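Local coordinates for antitoxin epsilon (Streptococcus pyogenes, PDB 1GVN), which neutralises its cognate zeta toxin as the antitoxin of a plasmid-borne type II system that kills cells which have lost the plasmid, at residues 10-14 with 66-70; 21-26 with 46-51; 42-46 with 83-87. All coordinates share one frame; numbering follows the deposited sequence.

Contact 1 lies about 24 Å, centre to centre, from contact 3, on the other side of the chain's centre, while contact 2 sits near the middle. Contacts 1 and 2 are buried and share helix 5-31, which meets helix 63-83 in the first and helix 42-54 in the second. Each combines an aliphatic core with one direct polar bond between the segments, in which one or both groups are also held by acidic side chains of another protein. Contact 3 is only partly buried, and its polar part is a salt bridge to the exposed K86 in the tail after helix 63-83. L46 belongs to contacts 2 and 3, which also touch directly through R24 and L84.

Contact 1 (10-14 with 66-70); sequences EIEII and LQAVH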
loop_
_atom_site.group_PDB
_atom_site.type_symbol
_atom_site.label_atom_id
_atom_site.label_comp_id
_atom_site.label_asym_id
_atom_site.label_seq_id
_atom_site.Cartn_x
_atom_site.Cartn_y
_atom_site.Cartn_z
ATOM N N GLU A 10 -4.175 -13.295 15.506
ATOM C CA GLU A 10 -4.237 -12.266 14.474
ATOM C C GLU A 10 -2.866 -12.161 13.807
ATOM O O GLU A 10 -2.763 -12.077 12.586
ATOM C CB GLU A 10 -4.603 -10.917 15.093
ATOM C CG GLU A 10 -5.045 -9.863 14.082
ATOM C CD GLU A 10 -6.392 -10.184 13.456
ATOM O OE1 GLU A 10 -7.092 -11.080 13.977
ATOM O OE2 GLU A 10 -6.760 -9.536 12.454
ATOM N N ILE A 11 -1.812 -12.170 14.618
ATOM C CA ILE A 11 -0.453 -12.077 14.100
ATOM C C ILE A 11 -0.085 -13.285 13.238
ATOM O O ILE A 11 0.587 -13.142 12.216
ATOM C CB ILE A 11 0.566 -11.922 15.254
ATOM C CG1 ILE A 11 0.391 -10.538 15.898
ATOM C CG2 ILE A 11 1.991 -12.117 14.736
ATOM C CD1 ILE A 11 1.301 -10.266 17.078
ATOM N N GLU A 12 -0.530 -14.471 13.639
ATOM C CA GLU A 12 -0.232 -15.674 12.871
ATOM C C GLU A 12 -0.881 -15.593 11.491
ATOM O O GLU A 12 -0.286 -15.995 10.489
ATOM C CB GLU A 12 -0.729 -16.918 13.613
ATOM C CG GLU A 12 -0.307 -18.235 12.969
ATOM C CD GLU A 12 -1.397 -18.864 12.108
ATOM O OE1 GLU A 12 -1.971 -18.163 11.247
ATOM O OE2 GLU A 12 -1.674 -20.072 12.290
ATOM N N ILE A 13 -2.102 -15.075 11.439
ATOM C CA ILE A 13 -2.810 -14.948 10.167
ATOM C C ILE A 13 -2.113 -13.901 9.298
ATOM O O ILE A 13 -1.881 -14.125 8.111
ATOM C CB ILE A 13 -4.291 -14.546 10.385
ATOM C CG1 ILE A 13 -5.026 -15.656 11.147
ATOM C CG2 ILE A 13 -4.978 -14.289 9.044
ATOM C CD1 ILE A 13 -5.068 -16.995 10.428
ATOM N N ILE A 14 -1.773 -12.761 9.893
ATOM C CA ILE A 14 -1.084 -11.705 9.160
ATOM C C ILE A 14 0.197 -12.242 8.529
ATOM O O ILE A 14 0.443 -12.035 7.346
ATOM C CB ILE A 14 -0.703 -10.516 10.075
ATOM C CG1 ILE A 14 -1.960 -9.756 10.494
ATOM C CG2 ILE A 14 0.277 -9.576 9.346
ATOM C CD1 ILE A 14 -1.711 -8.709 11.550
ATOM N N LEU A 66 -3.525 -4.322 14.832
ATOM C CA LEU A 66 -3.285 -5.582 14.135
ATOM C C LEU A 66 -4.384 -5.858 13.112
ATOM O O LEU A 66 -4.119 -6.381 12.026
ATOM C CB LEU A 66 -3.205 -6.739 15.134
ATOM C CG LEU A 66 -1.976 -6.748 16.048
ATOM C CD1 LEU A 66 -2.093 -7.880 17.045
ATOM C CD2 LEU A 66 -0.705 -6.902 15.209
ATOM N N GLN A 67 -5.617 -5.499 13.458
ATOM C CA GLN A 67 -6.738 -5.719 12.561
ATOM C C GLN A 67 -6.594 -4.801 11.351
ATOM O O GLN A 67 -6.985 -5.159 10.239
ATOM C CB GLN A 67 -8.056 -5.468 13.302
ATOM C CG GLN A 67 -8.231 -6.376 14.520
ATOM C CD GLN A 67 -9.462 -6.034 15.341
ATOM O OE1 GLN A 67 -9.709 -4.869 15.648
ATOM N NE2 GLN A 67 -10.231 -7.050 15.707
ATOM N N ALA A 68 -6.019 -3.623 11.569
ATOM C CA ALA A 68 -5.791 -2.687 10.477
ATOM C C ALA A 68 -4.703 -3.277 9.581
ATOM O O ALA A 68 -4.821 -3.258 8.360
ATOM C CB ALA A 68 -5.349 -1.336 11.016
ATOM N N VAL A 69 -3.646 -3.808 10.193
ATOM C CA VAL A 69 -2.562 -4.410 9.422
ATOM C C VAL A 69 -3.111 -5.573 8.614
ATOM O O VAL A 69 -2.744 -5.770 7.459
ATOM C CB VAL A 69 -1.432 -4.935 10.332
ATOM C CG1 VAL A 69 -0.455 -5.780 9.520
ATOM C CG2 VAL A 69 -0.696 -3.769 10.961
ATOM N N HIS A 70 -4.003 -6.343 9.232
ATOM C CA HIS A 70 -4.605 -7.486 8.565
ATOM C C HIS A 70 -5.364 -7.010 7.320
ATOM O O HIS A 70 -5.278 -7.630 6.260
ATOM C CB HIS A 70 -5.544 -8.214 9.534
ATOM C CG HIS A 70 -6.012 -9.548 9.042
ATOM N ND1 HIS A 70 -6.687 -10.442 9.847
ATOM C CD2 HIS A 70 -5.917 -10.137 7.826
ATOM C CE1 HIS A 70 -6.988 -11.521 9.147
ATOM N NE2 HIS A 70 -6.534 -11.360 7.918
HETATM O O HOH W 1 -9.678 -9.659 15.017
#
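H70 ND1 donates a hydrogen bond to E10 OE2 over 2.8 Å, with an N-H...O angle of 156°. On the ring side the geometry is regular, the oxygen lying at the edge and almost in the imidazole plane. On the acid side it is not: the donor stands above the carboxylate, 53° out of its plane, and the planes of the two groups are steeply inclined to each other. E10 CG, anti to the backbone N, passes L66 CB at 3.8 Å, and the bend at the next bond turns the carboxylate to the ring. The second oxygen is held as well, since a water donates to E10 OE1 and accepts from Q67 NE2, linking the helices at the margin of the contact. The other ring nitrogen, H70 NE2, is hydrogen-bonded to an acidic side chain of the bound partner protein. With a carboxylate at each nitrogen the imidazole is fixed in rotation, and a protonated ring would probably be stabilised.

The rest is aliphatic. I13 CG2 comes obliquely to the ring, 3.4 Å from H70 CE1. I14 extends its longer branch, and CD1 touches both V69 CG1, at 3.8 Å, and the backbone O of L66, while its CG1 passes beside CA and CB of H70. One turn back, I11 CG1 meets L66 CD1 at 3.8 Å. F59 touches I11 and L58 touches I14, both from the intervening loop.

The short helical segments run nearly parallel, 20° apart with their axes 9.8 Å from each other, in an all-helical fold where the first and last long helices pack side by side, with a His-carboxylate hydrogen bond joining them.

Contact 2 (21-26 with 46-51); sequences VYNRVL and LLNQLK
Apolar contacts make up most of the interface between V21, Y22, V25 and L26 and the row L46, L47 and L50. V25 is central. Its two methyls part company: CG1 lies 3.8 Å from L47 CB as the two side chains slide past each other, whereas CG2 meets L50 CD1 tip to tip at 3.5 Å and also reaches L46 CD2. V21 CG1, one turn earlier on its helix, also touches L50 CD1, the two side chains crossing at about a right angle. L47 CD1 lies between Y22 and V25 and also comes near the backbone N of L26.

The aromatic contacts belong to Y22. With CG anti to the backbone N (chi1 -176°), the ring reaches the second helix, passing L50 edge-on, and ends at K51. L50 CB sits at its edge, in plane, 3.8 Å from Y22 CD1, and L47 CD1 comes in obliquely, 3.6 Å from Y22 CE1. K54, a turn beyond K51, makes a cation-pi contact with the same ring.

The polar interaction is at the end of that ring, where K51 NZ donates to Y22 OH over 3.0 Å. The lysine chain crosses the ring obliquely, CG at its edge, and bends at chi4 (-77°), which turns the ammonium toward the hydroxyl. Both groups have their stronger polar partners on the bound protein: acidic side chains of that other chain pair with the K51 ammonium, and Y22 OH is hydrogen-bonded to an acidic side chain there.

The segments run roughly antiparallel, at 148°, with axes 9.9 Å apart. Helix 63-83, the third helix, packs against both, placing Y72 against L50, M76 against L46 and N77 against V21, while the second antitoxin subunit contacts N48 and Q49.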
loop_
_atom_site.group_PDB
_atom_site.type_symbol
_atom_site.label_atom_id
_atom_site.label_comp_id
_atom_site.label_asym_id
_atom_site.label_seq_id
_atom_site.Cartn_x
_atom_site.Cartn_y
_atom_site.Cartn_z
ATOM N N VAL A 21 1.273 -12.671 -0.206
ATOM C CA VAL A 21 1.237 -11.473 -1.044
ATOM C C VAL A 21 2.647 -11.034 -1.444
ATOM O O VAL A 21 2.911 -10.734 -2.614
ATOM C CB VAL A 21 0.521 -10.316 -0.296
ATOM C CG1 VAL A 21 0.559 -9.040 -1.120
ATOM C CG2 VAL A 21 -0.926 -10.712 -0.007
ATOM N N TYR A 22 3.554 -11.000 -0.475
ATOM C CA TYR A 22 4.921 -10.589 -0.758
ATOM C C TYR A 22 5.560 -11.545 -1.765
ATOM O O TYR A 22 6.174 -11.115 -2.745
ATOM C CB TYR A 22 5.755 -10.585 0.520
ATOM C CG TYR A 22 7.156 -10.085 0.298
ATOM C CD1 TYR A 22 7.432 -8.716 0.258
ATOM C CD2 TYR A 22 8.207 -10.977 0.087
ATOM C CE1 TYR A 22 8.731 -8.246 0.012
ATOM C CE2 TYR A 22 9.501 -10.522 -0.161
ATOM C CZ TYR A 22 9.756 -9.159 -0.197
ATOM O OH TYR A 22 11.034 -8.718 -0.438
ATOM N N ASN A 23 5.411 -12.843 -1.520
ATOM C CA ASN A 23 5.989 -13.840 -2.413
ATOM C C ASN A 23 5.461 -13.740 -3.835
ATOM O O ASN A 23 6.215 -13.916 -4.782
ATOM C CB ASN A 23 5.776 -15.253 -1.861
ATOM C CG ASN A 23 6.685 -15.551 -0.684
ATOM O OD1 ASN A 23 7.784 -15.008 -0.597
ATOM N ND2 ASN A 23 6.239 -16.420 0.222
ATOM N N ARG A 24 4.173 -13.447 -3.984
ATOM C CA ARG A 24 3.584 -13.296 -5.311
ATOM C C ARG A 24 4.302 -12.157 -6.026
ATOM O O ARG A 24 4.719 -12.287 -7.175
ATOM C CB ARG A 24 2.090 -12.966 -5.199
ATOM C CG ARG A 24 1.405 -12.651 -6.530
ATOM C CD ARG A 24 -0.057 -12.261 -6.314
ATOM N NE ARG A 24 -0.782 -13.313 -5.609
ATOM C CZ ARG A 24 -1.492 -13.125 -4.499
ATOM N NH1 ARG A 24 -1.584 -11.919 -3.954
ATOM N NH2 ARG A 24 -2.094 -14.154 -3.916
ATOM N N VAL A 25 4.443 -11.033 -5.333
ATOM C CA VAL A 25 5.106 -9.870 -5.902
ATOM C C VAL A 25 6.584 -10.132 -6.182
ATOM O O VAL A 25 7.090 -9.779 -7.253
ATOM C CB VAL A 25 4.968 -8.649 -4.971
ATOM C CG1 VAL A 25 5.689 -7.448 -5.575
ATOM C CG2 VAL A 25 3.493 -8.325 -4.769
ATOM N N LEU A 26 7.279 -10.741 -5.225
ATOM C CA LEU A 26 8.695 -11.046 -5.414
ATOM C C LEU A 26 8.870 -11.953 -6.631
ATOM O O LEU A 26 9.717 -11.697 -7.487
ATOM C CB LEU A 26 9.272 -11.748 -4.178
ATOM C CG LEU A 26 10.749 -12.161 -4.314
ATOM C CD1 LEU A 26 11.640 -10.925 -4.488
ATOM C CD2 LEU A 26 11.170 -12.945 -3.080
ATOM N N LEU A 46 5.696 -1.363 -5.755
ATOM C CA LEU A 46 4.830 -2.124 -4.861
ATOM C C LEU A 46 5.658 -3.030 -3.957
ATOM O O LEU A 46 5.413 -3.115 -2.751
ATOM C CB LEU A 46 3.847 -2.979 -5.665
ATOM C CG LEU A 46 2.985 -3.948 -4.847
ATOM C CD1 LEU A 46 2.166 -3.180 -3.827
ATOM C CD2 LEU A 46 2.081 -4.733 -5.776
ATOM N N LEU A 47 6.631 -3.719 -4.544
ATOM C CA LEU A 47 7.492 -4.607 -3.776
ATOM C C LEU A 47 8.148 -3.834 -2.634
ATOM O O LEU A 47 8.187 -4.302 -1.495
ATOM C CB LEU A 47 8.584 -5.207 -4.672
ATOM C CG LEU A 47 9.585 -6.128 -3.957
ATOM C CD1 LEU A 47 8.883 -7.400 -3.508
ATOM C CD2 LEU A 47 10.740 -6.475 -4.890
ATOM N N ASN A 48 8.660 -2.647 -2.946
ATOM C CA ASN A 48 9.325 -1.822 -1.951
ATOM C C ASN A 48 8.384 -1.359 -0.851
ATOM O O ASN A 48 8.784 -1.256 0.306
ATOM C CB ASN A 48 10.017 -0.635 -2.620
ATOM C CG ASN A 48 11.225 -1.068 -3.444
ATOM O OD1 ASN A 48 11.833 -2.098 -3.158
ATOM N ND2 ASN A 48 11.579 -0.283 -4.452
ATOM N N GLN A 49 7.134 -1.088 -1.219
ATOM C CA GLN A 49 6.168 -0.712 -0.196
ATOM C C GLN A 49 5.878 -1.877 0.744
ATOM O O GLN A 49 5.745 -1.717 1.934
ATOM C CB GLN A 49 4.870 -0.218 -0.838
ATOM C CG GLN A 49 5.012 1.091 -1.598
ATOM C CD GLN A 49 3.708 1.546 -2.221
ATOM O OE1 GLN A 49 2.721 1.774 -1.522
ATOM N NE2 GLN A 49 3.701 1.684 -3.542
ATOM N N LEU A 50 5.845 -3.071 0.141
ATOM C CA LEU A 50 5.601 -4.277 0.925
ATOM C C LEU A 50 6.781 -4.538 1.860
ATOM O O LEU A 50 6.593 -4.985 2.995
ATOM C CB LEU A 50 5.363 -5.482 0.002
ATOM C CG LEU A 50 4.143 -5.418 -0.933
ATOM C CD1 LEU A 50 3.938 -6.777 -1.610
ATOM C CD2 LEU A 50 2.897 -5.048 -0.145
ATOM N N LYS A 51 7.995 -4.257 1.390
ATOM C CA LYS A 51 9.183 -4.434 2.227
ATOM C C LYS A 51 9.072 -3.496 3.432
ATOM O O LYS A 51 9.393 -3.860 4.566
ATOM C CB LYS A 51 10.458 -4.100 1.436
ATOM C CG LYS A 51 10.824 -5.136 0.365
ATOM C CD LYS A 51 12.061 -4.703 -0.436
ATOM C CE LYS A 51 12.579 -5.828 -1.337
ATOM N NZ LYS A 51 13.339 -6.856 -0.564
#

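Contact 3 (42-46 with 83-87); sequences LEVNL and VLNKE
E43 leaves its helix with CG beside the backbone N (chi1 -56°), and its chain reaches across to the tail that follows helix 63-83. From CB the next carbon, CG, passes L84 CD2 at 3.9 Å, the two side chains sliding by in opposite directions. A bend at chi2 (93°) then turns the carboxylate toward K86. There OE2 forms a salt bridge with K86 NZ over 3.3 Å. K86 CE is closer still to E43 OE2, at 3.0 Å, as the lysine crosses the glutamate at about a right angle. The same oxygen is hydrogen-bonded to Y28 OH, its stronger polar partner, which steadies the acid from helix 5-31. The other oxygen, OE1, receives a water at 2.7 Å; that water accepts a weak bond from K86 NZ and closes a second path between the charges.

Away from the carboxylate the contact is apolar. V83 CG2 packs against L46 CD2 at 3.8 Å, and V83 CG1 lies more loosely by L42 CD2. L84, the centre of an inverse gamma turn, leads the chain away from the helix and toward K86.

The segment 83-87 leaves the end of helix 63-83 and passes the first turn of helix 42-54, with R24 and Y28 of helix 5-31 against L84, Y79 of helix 63-83 touching L42 and L46, and A68 of the second antitoxin subunit packed on V83.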
loop_
_atom_site.group_PDB
_atom_site.type_symbol
_atom_site.label_atom_id
_atom_site.label_comp_id
_atom_site.label_asym_id
_atom_site.label_seq_id
_atom_site.Cartn_x
_atom_site.Cartn_y
_atom_site.Cartn_z
ATOM N N LEU A 42 6.342 0.124 -11.700
ATOM C CA LEU A 42 5.163 -0.092 -10.858
ATOM C C LEU A 42 5.210 -1.301 -9.924
ATOM O O LEU A 42 4.863 -1.191 -8.743
ATOM C CB LEU A 42 3.903 -0.160 -11.732
ATOM C CG LEU A 42 2.563 -0.083 -10.989
ATOM C CD1 LEU A 42 2.557 1.132 -10.073
ATOM C CD2 LEU A 42 1.422 0.014 -11.987
ATOM N N GLU A 43 5.643 -2.448 -10.435
ATOM C CA GLU A 43 5.689 -3.655 -9.619
ATOM C C GLU A 43 6.803 -3.623 -8.586
ATOM O O GLU A 43 6.685 -4.228 -7.520
ATOM C CB GLU A 43 5.833 -4.898 -10.503
ATOM C CG GLU A 43 4.738 -5.017 -11.557
ATOM C CD GLU A 43 5.128 -4.386 -12.880
ATOM O OE1 GLU A 43 5.886 -3.394 -12.872
ATOM O OE2 GLU A 43 4.667 -4.876 -13.930
ATOM N N VAL A 44 7.886 -2.922 -8.907
ATOM C CA VAL A 44 9.007 -2.800 -7.992
ATOM C C VAL A 44 8.634 -1.790 -6.907
ATOM O O VAL A 44 9.028 -1.936 -5.754
ATOM C CB VAL A 44 10.284 -2.353 -8.739
ATOM C CG1 VAL A 44 11.422 -2.094 -7.752
ATOM C CG2 VAL A 44 10.702 -3.446 -9.725
ATOM N N ASN A 45 7.877 -0.764 -7.282
ATOM C CA ASN A 45 7.438 0.237 -6.315
ATOM C C ASN A 45 6.569 -0.482 -5.279
ATOM O O ASN A 45 6.700 -0.263 -4.071
ATOM C CB ASN A 45 6.638 1.337 -7.015
ATOM C CG ASN A 45 6.231 2.454 -6.069
ATOM O OD1 ASN A 45 5.327 2.295 -5.249
ATOM N ND2 ASN A 45 6.910 3.588 -6.174
ATOM N N LEU A 46 5.696 -1.363 -5.755
ATOM C CA LEU A 46 4.830 -2.124 -4.861
ATOM C C LEU A 46 5.658 -3.030 -3.957
ATOM O O LEU A 46 5.413 -3.115 -2.751
ATOM C CB LEU A 46 3.847 -2.979 -5.665
ATOM C CG LEU A 46 2.985 -3.948 -4.847
ATOM C CD1 LEU A 46 2.166 -3.180 -3.827
ATOM C CD2 LEU A 46 2.081 -4.733 -5.776
ATOM N N VAL A 83 -2.326 -5.582 -10.550
ATOM C CA VAL A 83 -1.149 -4.991 -11.180
ATOM C C VAL A 83 -0.195 -5.968 -11.848
ATOM O O VAL A 83 0.493 -5.607 -12.804
ATOM C CB VAL A 83 -0.338 -4.159 -10.181
ATOM C CG1 VAL A 83 -1.105 -2.921 -9.817
ATOM C CG2 VAL A 83 -0.031 -4.982 -8.944
ATOM N N LEU A 84 -0.139 -7.193 -11.343
ATOM C CA LEU A 84 0.747 -8.199 -11.916
ATOM C C LEU A 84 0.094 -8.710 -13.192
ATOM O O LEU A 84 -0.311 -9.869 -13.290
ATOM C CB LEU A 84 0.978 -9.321 -10.897
ATOM C CG LEU A 84 1.549 -8.762 -9.585
ATOM C CD1 LEU A 84 1.816 -9.879 -8.590
ATOM C CD2 LEU A 84 2.833 -8.003 -9.882
ATOM N N ASN A 85 0.044 -7.827 -14.208
ATOM C CA ASN A 85 -0.656 -8.013 -15.473
ATOM C C ASN A 85 0.257 -8.642 -16.520
ATOM O O ASN A 85 -0.242 -9.517 -17.307
ATOM C CB ASN A 85 -1.203 -6.679 -15.985
ATOM C CG ASN A 85 -2.003 -6.829 -17.263
ATOM O OD1 ASN A 85 -2.609 -7.871 -17.508
ATOM N ND2 ASN A 85 -2.009 -5.784 -18.082
ATOM N N LYS A 86 1.490 -8.225 -16.702
ATOM C CA LYS A 86 2.348 -8.769 -17.749
ATOM C C LYS A 86 2.532 -10.281 -17.655
ATOM O O LYS A 86 2.624 -10.845 -16.564
ATOM C CB LYS A 86 3.705 -8.058 -17.744
ATOM C CG LYS A 86 3.648 -6.685 -18.399
ATOM C CD LYS A 86 4.949 -5.914 -18.262
ATOM C CE LYS A 86 5.171 -5.466 -16.831
ATOM N NZ LYS A 86 6.360 -4.588 -16.710
ATOM N N GLU A 87 2.570 -10.928 -18.815
ATOM C CA GLU A 87 2.725 -12.376 -18.900
ATOM C C GLU A 87 4.199 -12.753 -19.061
ATOM O O GLU A 87 5.080 -11.907 -18.901
ATOM C CB GLU A 87 1.927 -12.904 -20.095
ATOM C CG GLU A 87 1.837 -14.420 -20.185
ATOM C CD GLU A 87 1.397 -14.893 -21.556
ATOM O OE1 GLU A 87 2.169 -14.718 -22.524
ATOM O OE2 GLU A 87 0.276 -15.434 -21.667
HETATM O O HOH W 2 7.469 -2.345 -14.794
#